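Long-range contact in 15-O-acetyltransferase (Fusarium sporotrichioides, PDB 3FOT), which transfers an acetyl group to the 15-hydroxyl of trichothecene intermediates during biosynthesis of mycotoxins such as T-2 toxin: residues Ile306-Asp320 with Tyr506-Arg518. Sequence-based numbering, arbitrary orientation.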
loop_
_atom_site.group_PDB
_atom_site.type_symbol
_atom_site.label_atom_id
_atom_site.label_comp_id
_atom_site.label_asym_id
_atom_site.label_seq_id
_atom_site.Cartn_x
_atom_site.Cartn_y
_atom_site.Cartn_z
ATOM N N ILE A 306 -4.666 7.599 -16.187
ATOM C CA ILE A 306 -5.121 6.223 -16.242
ATOM C C ILE A 306 -5.815 5.798 -14.941
ATOM O O ILE A 306 -6.673 4.925 -14.966
ATOM C CB ILE A 306 -3.941 5.287 -16.622
ATOM C CG1 ILE A 306 -4.412 3.869 -16.919
ATOM C CG2 ILE A 306 -2.814 5.326 -15.582
ATOM C CD1 ILE A 306 -3.357 3.012 -17.666
ATOM N N SER A 307 -5.469 6.420 -13.809
ATOM C CA SER A 307 -6.186 6.131 -12.552
ATOM C C SER A 307 -7.670 6.570 -12.616
ATOM O O SER A 307 -8.569 5.861 -12.119
ATOM C CB SER A 307 -5.505 6.839 -11.385
ATOM O OG SER A 307 -4.334 6.166 -11.026
ATOM N N HIS A 308 -7.923 7.736 -13.211
ATOM C CA HIS A 308 -9.305 8.182 -13.454
ATOM C C HIS A 308 -10.018 7.174 -14.339
ATOM O O HIS A 308 -11.142 6.767 -14.058
ATOM C CB HIS A 308 -9.341 9.548 -14.144
ATOM C CG HIS A 308 -8.784 10.659 -13.315
ATOM N ND1 HIS A 308 -7.914 11.596 -13.824
ATOM C CD2 HIS A 308 -8.983 10.994 -12.019
ATOM C CE1 HIS A 308 -7.604 12.468 -12.881
ATOM N NE2 HIS A 308 -8.235 12.123 -11.772
ATOM N N LEU A 309 -9.352 6.783 -15.419
ATOM C CA LEU A 309 -9.949 5.853 -16.380
ATOM C C LEU A 309 -10.257 4.516 -15.722
ATOM O O LEU A 309 -11.291 3.910 -15.991
ATOM C CB LEU A 309 -9.024 5.643 -17.577
ATOM C CG LEU A 309 -9.679 4.703 -18.604
ATOM C CD1 LEU A 309 -10.900 5.388 -19.259
ATOM C CD2 LEU A 309 -8.695 4.226 -19.664
ATOM N N THR A 310 -9.340 4.045 -14.877
ATOM C CA THR A 310 -9.582 2.794 -14.171
ATOM C C THR A 310 -10.824 2.905 -13.273
ATOM O O THR A 310 -11.657 2.007 -13.233
ATOM C CB THR A 310 -8.346 2.326 -13.361
ATOM O OG1 THR A 310 -7.229 2.240 -14.250
ATOM C CG2 THR A 310 -8.578 0.963 -12.755
ATOM N N GLN A 311 -10.922 3.996 -12.534
ATOM C CA GLN A 311 -12.094 4.200 -11.686
ATOM C C GLN A 311 -13.397 4.236 -12.517
ATOM O O GLN A 311 -14.438 3.711 -12.089
ATOM C CB GLN A 311 -11.915 5.467 -10.834
ATOM C CG GLN A 311 -13.140 5.836 -9.989
ATOM C CD GLN A 311 -13.413 4.873 -8.850
ATOM O OE1 GLN A 311 -13.036 5.150 -7.696
ATOM N NE2 GLN A 311 -14.087 3.751 -9.152
ATOM N N ALA A 312 -13.333 4.870 -13.691
ATOM C CA ALA A 312 -14.446 4.892 -14.631
ATOM C C ALA A 312 -14.845 3.463 -15.068
ATOM O O ALA A 312 -16.034 3.098 -15.074
ATOM C CB ALA A 312 -14.067 5.747 -15.840
ATOM N N ALA A 313 -13.843 2.659 -15.424
ATOM C CA ALA A 313 -14.063 1.311 -15.922
ATOM C C ALA A 313 -14.646 0.401 -14.822
ATOM O O ALA A 313 -15.510 -0.463 -15.082
ATOM C CB ALA A 313 -12.744 0.751 -16.476
ATOM N N ILE A 314 -14.191 0.635 -13.592
ATOM C CA ILE A 314 -14.738 -0.046 -12.416
ATOM C C ILE A 314 -16.248 0.164 -12.309
ATOM O O ILE A 314 -17.014 -0.787 -12.093
ATOM C CB ILE A 314 -13.991 0.400 -11.134
ATOM C CG1 ILE A 314 -12.602 -0.269 -11.149
ATOM C CG2 ILE A 314 -14.791 0.073 -9.860
ATOM C CD1 ILE A 314 -11.596 0.329 -10.132
ATOM N N VAL A 315 -16.650 1.424 -12.465
ATOM C CA VAL A 315 -18.067 1.816 -12.405
ATOM C C VAL A 315 -18.864 1.237 -13.565
ATOM O O VAL A 315 -19.911 0.610 -13.344
ATOM C CB VAL A 315 -18.205 3.342 -12.248
ATOM C CG1 VAL A 315 -19.660 3.789 -12.402
ATOM C CG2 VAL A 315 -17.712 3.719 -10.851
ATOM N N LEU A 316 -18.343 1.354 -14.788
ATOM C CA LEU A 316 -19.043 0.751 -15.945
ATOM C C LEU A 316 -19.168 -0.766 -15.808
ATOM O O LEU A 316 -20.214 -1.345 -16.144
ATOM C CB LEU A 316 -18.365 1.111 -17.284
ATOM C CG LEU A 316 -18.909 2.378 -18.000
ATOM C CD1 LEU A 316 -18.866 3.613 -17.130
ATOM C CD2 LEU A 316 -18.148 2.648 -19.295
ATOM N N ALA A 317 -18.116 -1.415 -15.299
ATOM C CA ALA A 317 -18.148 -2.873 -15.086
ATOM C C ALA A 317 -19.188 -3.225 -14.008
ATOM O O ALA A 317 -19.893 -4.226 -14.105
ATOM C CB ALA A 317 -16.747 -3.398 -14.686
ATOM N N LEU A 318 -19.307 -2.368 -13.005
ATOM C CA LEU A 318 -20.292 -2.579 -11.946
ATOM C C LEU A 318 -21.726 -2.453 -12.490
ATOM O O LEU A 318 -22.581 -3.315 -12.218
ATOM C CB LEU A 318 -20.073 -1.580 -10.811
ATOM C CG LEU A 318 -21.091 -1.616 -9.678
ATOM C CD1 LEU A 318 -20.908 -2.890 -8.918
ATOM C CD2 LEU A 318 -20.878 -0.391 -8.782
ATOM N N LEU A 319 -21.966 -1.388 -13.252
ATOM C CA LEU A 319 -23.267 -1.143 -13.899
ATOM C C LEU A 319 -23.629 -2.260 -14.866
ATOM O O LEU A 319 -24.788 -2.702 -14.911
ATOM C CB LEU A 319 -23.295 0.227 -14.600
ATOM C CG LEU A 319 -23.152 1.467 -13.710
ATOM C CD1 LEU A 319 -22.966 2.736 -14.533
ATOM C CD2 LEU A 319 -24.365 1.617 -12.763
ATOM N N ASP A 320 -22.632 -2.765 -15.598
ATOM C CA ASP A 320 -22.860 -3.874 -16.512
ATOM C C ASP A 320 -23.156 -5.179 -15.769
ATOM O O ASP A 320 -23.907 -6.017 -16.278
ATOM C CB ASP A 320 -21.657 -4.049 -17.444
ATOM C CG ASP A 320 -21.830 -5.199 -18.414
ATOM O OD1 ASP A 320 -22.670 -5.093 -19.325
ATOM O OD2 ASP A 320 -21.128 -6.216 -18.256
ATOM N N TYR A 506 -15.145 -10.036 -13.245
ATOM C CA TYR A 506 -15.224 -8.597 -13.000
ATOM C C TYR A 506 -13.928 -7.900 -13.438
ATOM O O TYR A 506 -13.969 -6.897 -14.132
ATOM C CB TYR A 506 -15.542 -8.320 -11.525
ATOM C CG TYR A 506 -15.818 -6.851 -11.230
ATOM C CD1 TYR A 506 -16.953 -6.224 -11.740
ATOM C CD2 TYR A 506 -14.950 -6.100 -10.434
ATOM C CE1 TYR A 506 -17.222 -4.876 -11.479
ATOM C CE2 TYR A 506 -15.200 -4.753 -10.167
ATOM C CZ TYR A 506 -16.339 -4.148 -10.706
ATOM O OH TYR A 506 -16.612 -2.828 -10.472
ATOM N N LEU A 507 -12.769 -8.438 -13.047
ATOM C CA LEU A 507 -11.482 -7.834 -13.459
ATOM C C LEU A 507 -11.369 -7.738 -14.986
ATOM O O LEU A 507 -10.955 -6.703 -15.544
ATOM C CB LEU A 507 -10.310 -8.657 -12.895
ATOM C CG LEU A 507 -8.907 -8.106 -13.216
ATOM C CD1 LEU A 507 -8.744 -6.595 -12.866
ATOM C CD2 LEU A 507 -7.864 -8.968 -12.489
ATOM N N GLN A 508 -11.745 -8.811 -15.664
ATOM C CA GLN A 508 -11.666 -8.837 -17.133
ATOM C C GLN A 508 -12.594 -7.787 -17.769
ATOM O O GLN A 508 -12.265 -7.176 -18.809
ATOM C CB GLN A 508 -11.993 -10.236 -17.670
ATOM C CG GLN A 508 -10.862 -11.270 -17.398
ATOM C CD GLN A 508 -9.471 -10.719 -17.786
ATOM O OE1 GLN A 508 -8.605 -10.490 -16.919
ATOM N NE2 GLN A 508 -9.275 -10.460 -19.080
ATOM N N SER A 509 -13.746 -7.579 -17.145
ATOM C CA SER A 509 -14.690 -6.556 -17.604
ATOM C C SER A 509 -14.078 -5.158 -17.507
ATOM O O SER A 509 -14.196 -4.335 -18.434
ATOM C CB SER A 509 -15.993 -6.628 -16.781
ATOM O OG SER A 509 -16.933 -5.648 -17.260
ATOM N N ILE A 510 -13.450 -4.877 -16.363
ATOM C CA ILE A 510 -12.785 -3.608 -16.152
ATOM C C ILE A 510 -11.716 -3.425 -17.210
ATOM O O ILE A 510 -11.653 -2.381 -17.843
ATOM C CB ILE A 510 -12.094 -3.551 -14.770
ATOM C CG1 ILE A 510 -13.128 -3.605 -13.639
ATOM C CG2 ILE A 510 -11.201 -2.320 -14.660
ATOM C CD1 ILE A 510 -12.491 -4.057 -12.304
ATOM N N VAL A 511 -10.891 -4.453 -17.394
ATOM C CA VAL A 511 -9.791 -4.385 -18.386
ATOM C C VAL A 511 -10.324 -4.130 -19.804
ATOM O O VAL A 511 -9.776 -3.299 -20.548
ATOM C CB VAL A 511 -8.910 -5.663 -18.340
ATOM C CG1 VAL A 511 -7.928 -5.691 -19.510
ATOM C CG2 VAL A 511 -8.130 -5.738 -17.016
ATOM N N GLU A 512 -11.382 -4.857 -20.173
ATOM C CA GLU A 512 -12.007 -4.672 -21.474
ATOM C C GLU A 512 -12.463 -3.223 -21.708
ATOM O O GLU A 512 -12.247 -2.666 -22.793
ATOM C CB GLU A 512 -13.160 -5.660 -21.663
ATOM C CG GLU A 512 -13.650 -5.722 -23.108
ATOM C CD GLU A 512 -14.753 -6.749 -23.338
ATOM O OE1 GLU A 512 -15.055 -7.533 -22.400
ATOM O OE2 GLU A 512 -15.314 -6.757 -24.463
ATOM N N PHE A 513 -13.105 -2.605 -20.712
ATOM C CA PHE A 513 -13.500 -1.196 -20.874
ATOM C C PHE A 513 -12.301 -0.255 -21.004
ATOM O O PHE A 513 -12.323 0.664 -21.814
ATOM C CB PHE A 513 -14.401 -0.716 -19.735
ATOM C CG PHE A 513 -15.821 -1.206 -19.819
ATOM C CD1 PHE A 513 -16.604 -0.966 -20.963
ATOM C CD2 PHE A 513 -16.401 -1.866 -18.722
ATOM C CE1 PHE A 513 -17.946 -1.384 -21.027
ATOM C CE2 PHE A 513 -17.747 -2.299 -18.782
ATOM C CZ PHE A 513 -18.511 -2.062 -19.940
ATOM N N MET A 514 -11.264 -0.468 -20.190
ATOM C CA MET A 514 -10.036 0.322 -20.342
ATOM C C MET A 514 -9.475 0.222 -21.763
ATOM O O MET A 514 -9.085 1.241 -22.383
ATOM C CB MET A 514 -9.000 -0.127 -19.302
ATOM C CG MET A 514 -9.411 0.301 -17.883
ATOM S SD MET A 514 -8.268 -0.366 -16.676
ATOM C CE MET A 514 -6.814 0.668 -16.962
ATOM N N LEU A 515 -9.433 -0.994 -22.285
ATOM C CA LEU A 515 -8.872 -1.231 -23.605
ATOM C C LEU A 515 -9.727 -0.585 -24.681
ATOM O O LEU A 515 -9.214 -0.099 -25.700
ATOM C CB LEU A 515 -8.681 -2.733 -23.857
ATOM C CG LEU A 515 -7.537 -3.349 -23.043
ATOM C CD1 LEU A 515 -7.621 -4.875 -23.148
ATOM C CD2 LEU A 515 -6.155 -2.809 -23.500
ATOM N N ALA A 516 -11.024 -0.531 -24.418
ATOM C CA ALA A 516 -11.969 0.084 -25.346
ATOM C C ALA A 516 -11.735 1.584 -25.517
ATOM O O ALA A 516 -12.192 2.176 -26.482
ATOM C CB ALA A 516 -13.436 -0.213 -24.900
ATOM N N PHE A 517 -11.017 2.194 -24.583
ATOM C CA PHE A 517 -10.776 3.627 -24.623
ATOM C C PHE A 517 -9.667 3.969 -25.608
ATOM O O PHE A 517 -9.484 5.144 -25.942
ATOM C CB PHE A 517 -10.365 4.109 -23.233
ATOM C CG PHE A 517 -10.657 5.536 -22.964
ATOM C CD1 PHE A 517 -11.982 5.981 -22.911
ATOM C CD2 PHE A 517 -9.624 6.440 -22.672
ATOM C CE1 PHE A 517 -12.278 7.311 -22.602
ATOM C CE2 PHE A 517 -9.900 7.766 -22.355
ATOM C CZ PHE A 517 -11.247 8.212 -22.316
ATOM N N ARG A 518 -8.913 2.955 -26.050
ATOM C CA ARG A 518 -7.748 3.180 -26.907
ATOM C C ARG A 518 -8.175 3.892 -28.183
ATOM O O ARG A 518 -9.304 3.718 -28.655
ATOM C CB ARG A 518 -7.026 1.868 -27.233
ATOM C CG ARG A 518 -6.245 1.313 -26.060
ATOM C CD ARG A 518 -5.634 -0.009 -26.436
ATOM N NE ARG A 518 -6.684 -0.997 -26.682
ATOM C CZ ARG A 518 -6.472 -2.230 -27.129
ATOM N NH1 ARG A 518 -5.240 -2.641 -27.394
ATOM N NH2 ARG A 518 -7.491 -3.049 -27.328
HETATM O O HOH W 1 -19.058 -6.242 -15.861
#
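Ala317 pushes its methyl group into a hole formed by Tyr506, Ser509, Ile510 and Phe513, with CB 3.6 Å from Tyr506 CE1. One turn earlier, Ala313 CB lies against Met514 CG at 3.6 Å, and the two methyls are consistent with the close approach of the segment axes, 8.3 Å, with 124° between their N-to-C directions. The return knob is Met514, received by Ile306, Leu309, Thr310 and Ala313; bent at chi3 (73°), its chain brings CE beside Thr310 OG1, which donates a hydrogen bond to Ile306 O. The rings of Phe513 and Phe517 take aliphatic carbons on their faces in CH-pi contacts: Leu309 CD1 stands over the centre of the Phe517 ring, 3.7 Å from its centroid, while Leu316 CB lies over the Phe513 face nearer the rim. Tyr506 OH makes a weak hydrogen bond of 2.6 Å to Ile314 O on helix 306-320, which it reaches with its ring extended anti to the backbone N (chi1 -173°).

Beside Asp320, at the margin of the interface, a water accepts from Ser509 OG and donates to Ala317 O and, at 3.2 Å, to Asp320 OD2. His375 also hydrogen-bonds Ser509 OG and stacks on Phe513, and Arg299 makes a cation-pi contact with Phe517. The arrangement is reciprocal knobs-into-holes packing, joining the C-terminal helix 500-516 to helix 306-321 in this BAHD-superfamily acyltransferase, away from the His414 substrate site.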